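Local coordinates for methyltransferase-like protein 5 (Pyrococcus horikoshii, PDB 1WY7), which binds S-adenosyl-L-homocysteine and probably acts as an S-adenosylmethionine-dependent methyltransferase on RNA, at residues 36-41 and 195-200; 16-21 and 25-30. All blocks are in the same frame, centred on the assembly; numbering follows the deposited sequence.

Interaction 1: 36-41 and 195-200; sequences SELLWL and VDIYRF
Ile-197 sends its gamma methyl and the end of its ethyl arm against the helix, and each finds a different partner. The ethyl arm meets Glu-37: Ile-197 CD1 is 3.4 Å from Glu-37 CB. The gamma methyl meets Leu-38, where Ile-197 CG2 is 3.6 Å from Leu-38 CB. The first torsion of Ile-197 explains this division: at -61° it places CG1 opposite the carbonyl carbon and CG2 opposite the amide nitrogen, and the second torsion then carries CD1 out at full stretch. Ile-197 CD1 thus comes up to the helix backbone as well, 3.8 Å from Leu-38 N. The gamma methyl runs along Leu-38 from CB outward, Ile-197 CG2 being 3.9 Å from Leu-38 CG, and the two side chains pass each other obliquely. No hydrogen bond spans the segments; the contact is apolar, with Leu-38 and Ile-197 buried and Glu-37 partly exposed.

This is helix-on-sheet packing in a class I methyltransferase fold, a seven-stranded sheet of order 3-2-1-4-5-7-6 in which strand 191-202 runs antiparallel to its neighbours, between 143-149 and 167-179. Helix 32-44 lies against one face, where Ile-197 and Arg-199 point; Tyr-198 and Phe-200 point to the other, toward helix 152-164. The CA atoms of Leu-38 and Ile-197 are 6.3 Å apart, the nearest such pair across the contact.

Glu-37 contributes only the hydrocarbon base of its side chain. Its bond to CB faces the strand, but the chain folds at the second torsion (-75°), so that the carboxylate turns away from Ile-197. Arg-199 is aimed at the helix side too, and its extended chain takes the guanidinium group to Asp-47, Thr-170 and Tyr-145, with a salt bridge to the first.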
loop_
_atom_site.group_PDB
_atom_site.type_symbol
_atom_site.label_atom_id
_atom_site.label_comp_id
_atom_site.label_asym_id
_atom_site.label_seq_id
_atom_site.Cartn_x
_atom_site.Cartn_y
_atom_site.Cartn_z
ATOM N N SER A 36 -5.831 -7.385 -3.636
ATOM C CA SER A 36 -5.765 -8.851 -3.596
ATOM C C SER A 36 -4.506 -9.352 -4.277
ATOM O O SER A 36 -3.836 -10.231 -3.759
ATOM C CB SER A 36 -6.952 -9.492 -4.330
ATOM O OG SER A 36 -8.152 -9.237 -3.643
ATOM N N GLU A 37 -4.206 -8.816 -5.456
ATOM C CA GLU A 37 -3.016 -9.213 -6.204
ATOM C C GLU A 37 -1.744 -8.974 -5.402
ATOM O O GLU A 37 -0.905 -9.863 -5.251
ATOM C CB GLU A 37 -2.903 -8.421 -7.506
ATOM C CG GLU A 37 -3.866 -8.839 -8.605
ATOM C CD GLU A 37 -3.484 -10.158 -9.289
ATOM O OE1 GLU A 37 -4.135 -10.493 -10.298
ATOM O OE2 GLU A 37 -2.548 -10.860 -8.837
ATOM N N LEU A 38 -1.600 -7.757 -4.894
ATOM C CA LEU A 38 -0.404 -7.413 -4.146
ATOM C C LEU A 38 -0.243 -8.310 -2.926
ATOM O O LEU A 38 0.836 -8.851 -2.700
ATOM C CB LEU A 38 -0.447 -5.928 -3.730
ATOM C CG LEU A 38 0.709 -5.381 -2.872
ATOM C CD1 LEU A 38 0.736 -3.850 -2.933
ATOM C CD2 LEU A 38 0.559 -5.866 -1.425
ATOM N N LEU A 39 -1.321 -8.461 -2.153
ATOM C CA LEU A 39 -1.303 -9.267 -0.933
ATOM C C LEU A 39 -1.095 -10.759 -1.166
ATOM O O LEU A 39 -0.350 -11.408 -0.433
ATOM C CB LEU A 39 -2.599 -9.046 -0.145
ATOM C CG LEU A 39 -2.746 -7.686 0.541
ATOM C CD1 LEU A 39 -4.188 -7.463 0.941
ATOM C CD2 LEU A 39 -1.840 -7.633 1.760
ATOM N N TRP A 40 -1.755 -11.307 -2.180
ATOM C CA TRP A 40 -1.604 -12.724 -2.460
ATOM C C TRP A 40 -0.174 -13.008 -2.876
ATOM O O TRP A 40 0.414 -13.991 -2.453
ATOM C CB TRP A 40 -2.557 -13.172 -3.562
ATOM C CG TRP A 40 -2.759 -14.631 -3.496
ATOM C CD1 TRP A 40 -2.198 -15.581 -4.301
ATOM C CD2 TRP A 40 -3.505 -15.335 -2.497
ATOM N NE1 TRP A 40 -2.545 -16.838 -3.859
ATOM C CE2 TRP A 40 -3.347 -16.716 -2.753
ATOM C CE3 TRP A 40 -4.289 -14.931 -1.406
ATOM C CZ2 TRP A 40 -3.943 -17.697 -1.958
ATOM C CZ3 TRP A 40 -4.884 -15.902 -0.613
ATOM C CH2 TRP A 40 -4.707 -17.273 -0.894
ATOM N N LEU A 41 0.386 -12.126 -3.704
ATOM C CA LEU A 41 1.765 -12.281 -4.149
ATOM C C LEU A 41 2.690 -12.301 -2.936
ATOM O O LEU A 41 3.526 -13.200 -2.789
ATOM C CB LEU A 41 2.163 -11.126 -5.069
ATOM C CG LEU A 41 3.661 -11.040 -5.389
ATOM C CD1 LEU A 41 4.093 -12.299 -6.124
ATOM C CD2 LEU A 41 3.941 -9.806 -6.237
ATOM N N VAL A 195 -1.987 -0.080 -13.514
ATOM C CA VAL A 195 -0.907 0.054 -12.549
ATOM C C VAL A 195 -0.021 -1.193 -12.515
ATOM O O VAL A 195 -0.415 -2.271 -12.967
ATOM C CB VAL A 195 -1.455 0.290 -11.092
ATOM C CG1 VAL A 195 -2.229 1.612 -11.012
ATOM C CG2 VAL A 195 -2.362 -0.864 -10.674
ATOM N N ASP A 196 1.187 -1.016 -11.989
ATOM C CA ASP A 196 2.139 -2.096 -11.815
ATOM C C ASP A 196 2.224 -2.306 -10.311
ATOM O O ASP A 196 2.246 -1.340 -9.537
ATOM C CB ASP A 196 3.540 -1.713 -12.310
ATOM C CG ASP A 196 3.631 -1.619 -13.813
ATOM O OD1 ASP A 196 4.290 -0.674 -14.289
ATOM O OD2 ASP A 196 3.056 -2.479 -14.515
ATOM N N ILE A 197 2.255 -3.564 -9.902
ATOM C CA ILE A 197 2.406 -3.906 -8.501
ATOM C C ILE A 197 3.849 -4.411 -8.436
ATOM O O ILE A 197 4.204 -5.400 -9.089
ATOM C CB ILE A 197 1.421 -5.017 -8.089
ATOM C CG1 ILE A 197 -0.012 -4.528 -8.304
ATOM C CG2 ILE A 197 1.667 -5.414 -6.641
ATOM C CD1 ILE A 197 -1.068 -5.544 -7.955
ATOM N N TYR A 198 4.686 -3.712 -7.677
ATOM C CA TYR A 198 6.092 -4.079 -7.565
ATOM C C TYR A 198 6.453 -4.773 -6.276
ATOM O O TYR A 198 5.808 -4.589 -5.252
ATOM C CB TYR A 198 7.007 -2.842 -7.618
ATOM C CG TYR A 198 7.077 -2.082 -8.914
ATOM C CD1 TYR A 198 6.111 -1.128 -9.244
ATOM C CD2 TYR A 198 8.150 -2.266 -9.790
ATOM C CE1 TYR A 198 6.218 -0.369 -10.419
ATOM C CE2 TYR A 198 8.264 -1.514 -10.962
ATOM C CZ TYR A 198 7.293 -0.574 -11.266
ATOM O OH TYR A 198 7.376 0.124 -12.444
ATOM N N ARG A 199 7.517 -5.560 -6.350
ATOM C CA ARG A 199 8.093 -6.212 -5.191
ATOM C C ARG A 199 9.575 -5.877 -5.308
ATOM O O ARG A 199 10.221 -6.268 -6.281
ATOM C CB ARG A 199 7.938 -7.720 -5.215
ATOM C CG ARG A 199 8.612 -8.326 -3.983
ATOM C CD ARG A 199 8.566 -9.824 -3.930
ATOM N NE ARG A 199 9.157 -10.295 -2.679
ATOM C CZ ARG A 199 10.445 -10.579 -2.513
ATOM N NH1 ARG A 199 10.875 -10.992 -1.326
ATOM N NH2 ARG A 199 11.298 -10.468 -3.537
ATOM N N PHE A 200 10.095 -5.132 -4.339
ATOM C CA PHE A 200 11.500 -4.729 -4.316
ATOM C C PHE A 200 12.199 -5.550 -3.231
ATOM O O PHE A 200 11.610 -5.830 -2.187
ATOM C CB PHE A 200 11.630 -3.244 -3.948
ATOM C CG PHE A 200 10.892 -2.304 -4.870
ATOM C CD1 PHE A 200 11.491 -1.828 -6.024
ATOM C CD2 PHE A 200 9.626 -1.837 -4.535
ATOM C CE1 PHE A 200 10.847 -0.892 -6.832
ATOM C CE2 PHE A 200 8.974 -0.903 -5.331
ATOM C CZ PHE A 200 9.582 -0.427 -6.481
#

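Interaction 2: 16-21 and 25-30; sequences KGFKNP and LEQYRT. With SAH (S-adenosyl-L-homocysteine), chain E.
Gln-27 reaches from the ring of Phe-18 to the ribose of S-adenosyl-L-homocysteine, and each atom beyond the backbone meets something different. Its CB sits over the ring face in a CH-pi contact, 3.6 Å from the centroid and 12° off the normal. CG passes the ribose, 3.5 Å from ligand O2', and with the chain extended beyond it the terminal amide lies 27° from the plane of the ring. CD is 3.6 Å from Phe-18 CE2. At the tip the oxygen and nitrogen divide their work: OE1 takes the backbone N-H of Lys-22 and a weak bond from Lys-19 NZ at 3.2 Å, whereas NE2 donates to ligand O2' at 2.8 Å in a nearly straight bond (172°) and also to Asp-81. These bonds at both ends of the amide fix its rotation.

Pro-21 CB rests 3.4 Å from Gln-27 O, and Arg-29 N meets the Phe-18 ring at its edge. Trimming Phe-18 to an alanine would probably leave Gln-27 CB without the ring face beneath it and open a gap between Gln-27, the backbone at Arg-29 and ligand O3'.

Both segments lie in the loop between helices 6-13 and 32-44. Phe-18 leans on Ala-84 of helix 82-91, Arg-29 on Val-62 of helix 62-69, and Tyr-28 OH bonds Asn-119 of the Asn-Pro-Pro-Phe motif that follows strand 115-118.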
loop_
_atom_site.group_PDB
_atom_site.type_symbol
_atom_site.label_atom_id
_atom_site.label_comp_id
_atom_site.label_asym_id
_atom_site.label_seq_id
_atom_site.Cartn_x
_atom_site.Cartn_y
_atom_site.Cartn_z
ATOM N N LYS A 16 -15.291 0.030 4.726
ATOM C CA LYS A 16 -15.756 1.402 4.546
ATOM C C LYS A 16 -14.698 2.252 3.846
ATOM O O LYS A 16 -13.507 2.046 4.056
ATOM C CB LYS A 16 -16.099 2.012 5.908
ATOM C CG LYS A 16 -17.331 1.398 6.559
ATOM C CD LYS A 16 -17.162 -0.104 6.774
ATOM C CE LYS A 16 -18.501 -0.819 7.006
ATOM N NZ LYS A 16 -19.153 -0.456 8.297
ATOM N N GLY A 17 -15.138 3.198 3.013
ATOM C CA GLY A 17 -14.214 4.071 2.301
ATOM C C GLY A 17 -14.002 5.394 3.018
ATOM O O GLY A 17 -14.461 5.571 4.149
ATOM N N PHE A 18 -13.299 6.323 2.370
ATOM C CA PHE A 18 -13.026 7.642 2.952
ATOM C C PHE A 18 -14.296 8.464 3.159
ATOM O O PHE A 18 -15.160 8.504 2.293
ATOM C CB PHE A 18 -12.091 8.452 2.052
ATOM C CG PHE A 18 -10.683 7.936 1.994
ATOM C CD1 PHE A 18 -10.304 7.009 1.028
ATOM C CD2 PHE A 18 -9.726 8.395 2.896
ATOM C CE1 PHE A 18 -8.989 6.550 0.958
ATOM C CE2 PHE A 18 -8.408 7.941 2.837
ATOM C CZ PHE A 18 -8.038 7.017 1.866
ATOM N N LYS A 19 -14.387 9.126 4.304
ATOM C CA LYS A 19 -15.526 9.977 4.652
ATOM C C LYS A 19 -15.646 11.147 3.664
ATOM O O LYS A 19 -16.702 11.375 3.062
ATOM C CB LYS A 19 -15.325 10.536 6.067
ATOM C CG LYS A 19 -14.192 11.591 6.182
ATOM C CD LYS A 19 -12.823 11.078 5.681
ATOM C CE LYS A 19 -11.923 12.242 5.237
ATOM N NZ LYS A 19 -10.563 11.814 4.758
ATOM N N ASN A 20 -14.560 11.898 3.519
ATOM C CA ASN A 20 -14.520 13.035 2.603
ATOM C C ASN A 20 -13.120 13.074 2.005
ATOM O O ASN A 20 -12.234 13.781 2.490
ATOM C CB ASN A 20 -14.820 14.350 3.331
ATOM C CG ASN A 20 -15.257 15.458 2.378
ATOM O OD1 ASN A 20 -15.010 15.395 1.169
ATOM N ND2 ASN A 20 -15.900 16.486 2.926
ATOM N N PRO A 21 -12.910 12.310 0.926
ATOM C CA PRO A 21 -11.625 12.215 0.230
ATOM C C PRO A 21 -10.958 13.540 -0.097
ATOM O O PRO A 21 -11.565 14.418 -0.708
ATOM C CB PRO A 21 -11.974 11.452 -1.047
ATOM C CG PRO A 21 -13.170 10.669 -0.678
ATOM C CD PRO A 21 -13.963 11.628 0.154
ATOM N N LEU A 25 -4.351 14.669 -1.682
ATOM C CA LEU A 25 -3.600 13.645 -0.966
ATOM C C LEU A 25 -3.848 12.293 -1.647
ATOM O O LEU A 25 -3.455 11.247 -1.126
ATOM C CB LEU A 25 -4.049 13.551 0.495
ATOM C CG LEU A 25 -3.741 14.692 1.465
ATOM C CD1 LEU A 25 -4.185 14.278 2.869
ATOM C CD2 LEU A 25 -2.249 14.997 1.451
ATOM N N GLU A 26 -4.508 12.336 -2.805
ATOM C CA GLU A 26 -4.835 11.142 -3.572
ATOM C C GLU A 26 -5.520 10.094 -2.703
ATOM O O GLU A 26 -5.078 8.942 -2.644
ATOM C CB GLU A 26 -3.569 10.531 -4.186
ATOM C CG GLU A 26 -2.839 11.410 -5.193
ATOM C CD GLU A 26 -1.879 10.609 -6.057
ATOM O OE1 GLU A 26 -1.014 11.214 -6.724
ATOM O OE2 GLU A 26 -1.997 9.366 -6.075
ATOM N N GLN A 27 -6.600 10.482 -2.032
ATOM C CA GLN A 27 -7.308 9.542 -1.169
ATOM C C GLN A 27 -8.423 8.751 -1.846
ATOM O O GLN A 27 -9.545 9.234 -2.011
ATOM C CB GLN A 27 -7.880 10.245 0.070
ATOM C CG GLN A 27 -6.831 10.861 1.001
ATOM C CD GLN A 27 -7.437 11.411 2.291
ATOM O OE1 GLN A 27 -8.575 11.892 2.309
ATOM N NE2 GLN A 27 -6.672 11.351 3.371
ATOM N N TYR A 28 -8.092 7.532 -2.251
ATOM C CA TYR A 28 -9.059 6.616 -2.843
ATOM C C TYR A 28 -8.664 5.261 -2.253
ATOM O O TYR A 28 -7.482 4.939 -2.155
ATOM C CB TYR A 28 -8.969 6.610 -4.384
ATOM C CG TYR A 28 -7.662 6.086 -4.945
ATOM C CD1 TYR A 28 -7.412 4.713 -5.029
ATOM C CD2 TYR A 28 -6.646 6.961 -5.338
ATOM C CE1 TYR A 28 -6.186 4.223 -5.475
ATOM C CE2 TYR A 28 -5.415 6.477 -5.787
ATOM C CZ TYR A 28 -5.193 5.109 -5.845
ATOM O OH TYR A 28 -3.955 4.629 -6.210
ATOM N N ARG A 29 -9.645 4.483 -1.823
ATOM C CA ARG A 29 -9.359 3.178 -1.236
ATOM C C ARG A 29 -8.715 2.273 -2.283
ATOM O O ARG A 29 -9.072 2.334 -3.460
ATOM C CB ARG A 29 -10.658 2.540 -0.747
ATOM C CG ARG A 29 -11.679 2.376 -1.869
ATOM C CD ARG A 29 -12.900 1.642 -1.390
ATOM N NE ARG A 29 -12.534 0.379 -0.764
ATOM C CZ ARG A 29 -13.407 -0.461 -0.220
ATOM N NH1 ARG A 29 -12.985 -1.587 0.334
ATOM N NH2 ARG A 29 -14.703 -0.179 -0.240
ATOM N N THR A 30 -7.769 1.436 -1.866
ATOM C CA THR A 30 -7.125 0.534 -2.820
ATOM C C THR A 30 -8.184 -0.441 -3.328
ATOM O O THR A 30 -8.792 -1.157 -2.539
ATOM C CB THR A 30 -5.987 -0.297 -2.179
ATOM O OG1 THR A 30 -5.040 0.575 -1.542
ATOM C CG2 THR A 30 -5.264 -1.107 -3.252
HETATM N N SAH E . -7.295 3.462 1.118
HETATM C CA SAH E . -6.020 2.990 0.541
HETATM C CB SAH E . -5.008 4.140 0.665
HETATM C CG SAH E . -5.133 4.933 -0.586
HETATM S SD SAH E . -4.201 6.441 -0.918
HETATM C C SAH E . -5.653 1.724 1.269
HETATM O O SAH E . -6.576 1.091 1.870
HETATM O OXT SAH E . -4.415 1.424 1.207
HETATM C "C5'" SAH E . -2.842 6.473 0.231
HETATM C "C4'" SAH E . -2.919 7.378 1.470
HETATM O "O4'" SAH E . -1.706 8.168 1.557
HETATM C "C3'" SAH E . -4.005 8.456 1.469
HETATM O "O3'" SAH E . -5.011 7.926 2.355
HETATM C "C2'" SAH E . -3.370 9.705 2.100
HETATM O "O2'" SAH E . -4.027 10.436 3.110
HETATM C "C1'" SAH E . -1.962 9.209 2.471
HETATM N N9 SAH E . -0.914 10.210 2.342
HETATM C C8 SAH E . -0.713 11.189 1.385
HETATM N N7 SAH E . 0.362 11.910 1.579
HETATM C C5 SAH E . 0.919 11.381 2.739
HETATM C C6 SAH E . 2.088 11.686 3.488
HETATM N N6 SAH E . 2.937 12.671 3.121
HETATM N N1 SAH E . 2.376 10.968 4.625
HETATM C C2 SAH E . 1.528 9.976 4.985
HETATM N N3 SAH E . 0.393 9.588 4.358
HETATM C C4 SAH E . 0.140 10.335 3.225
#

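Along the chain the two contacts come in series: the loop of interaction 2 closes just before helix 32-44, whose turns then carry the first segment of interaction 1, while the strand that meets it lies more than 150 residues further on. Their centres are 20 Å apart, on opposite sides of the chain's centre, and their nearest atoms are about 6 Å apart without touching. Interaction 1 belongs to the buried helix-sheet interior and interaction 2 to the surface loop over the cofactor site. The ligand is bonded directly by interaction 2, whereas the side chain of Leu-38 in interaction 1 stays about 8 Å from it. One short piece of chain thus passes from the ligand pocket into the fold's interior.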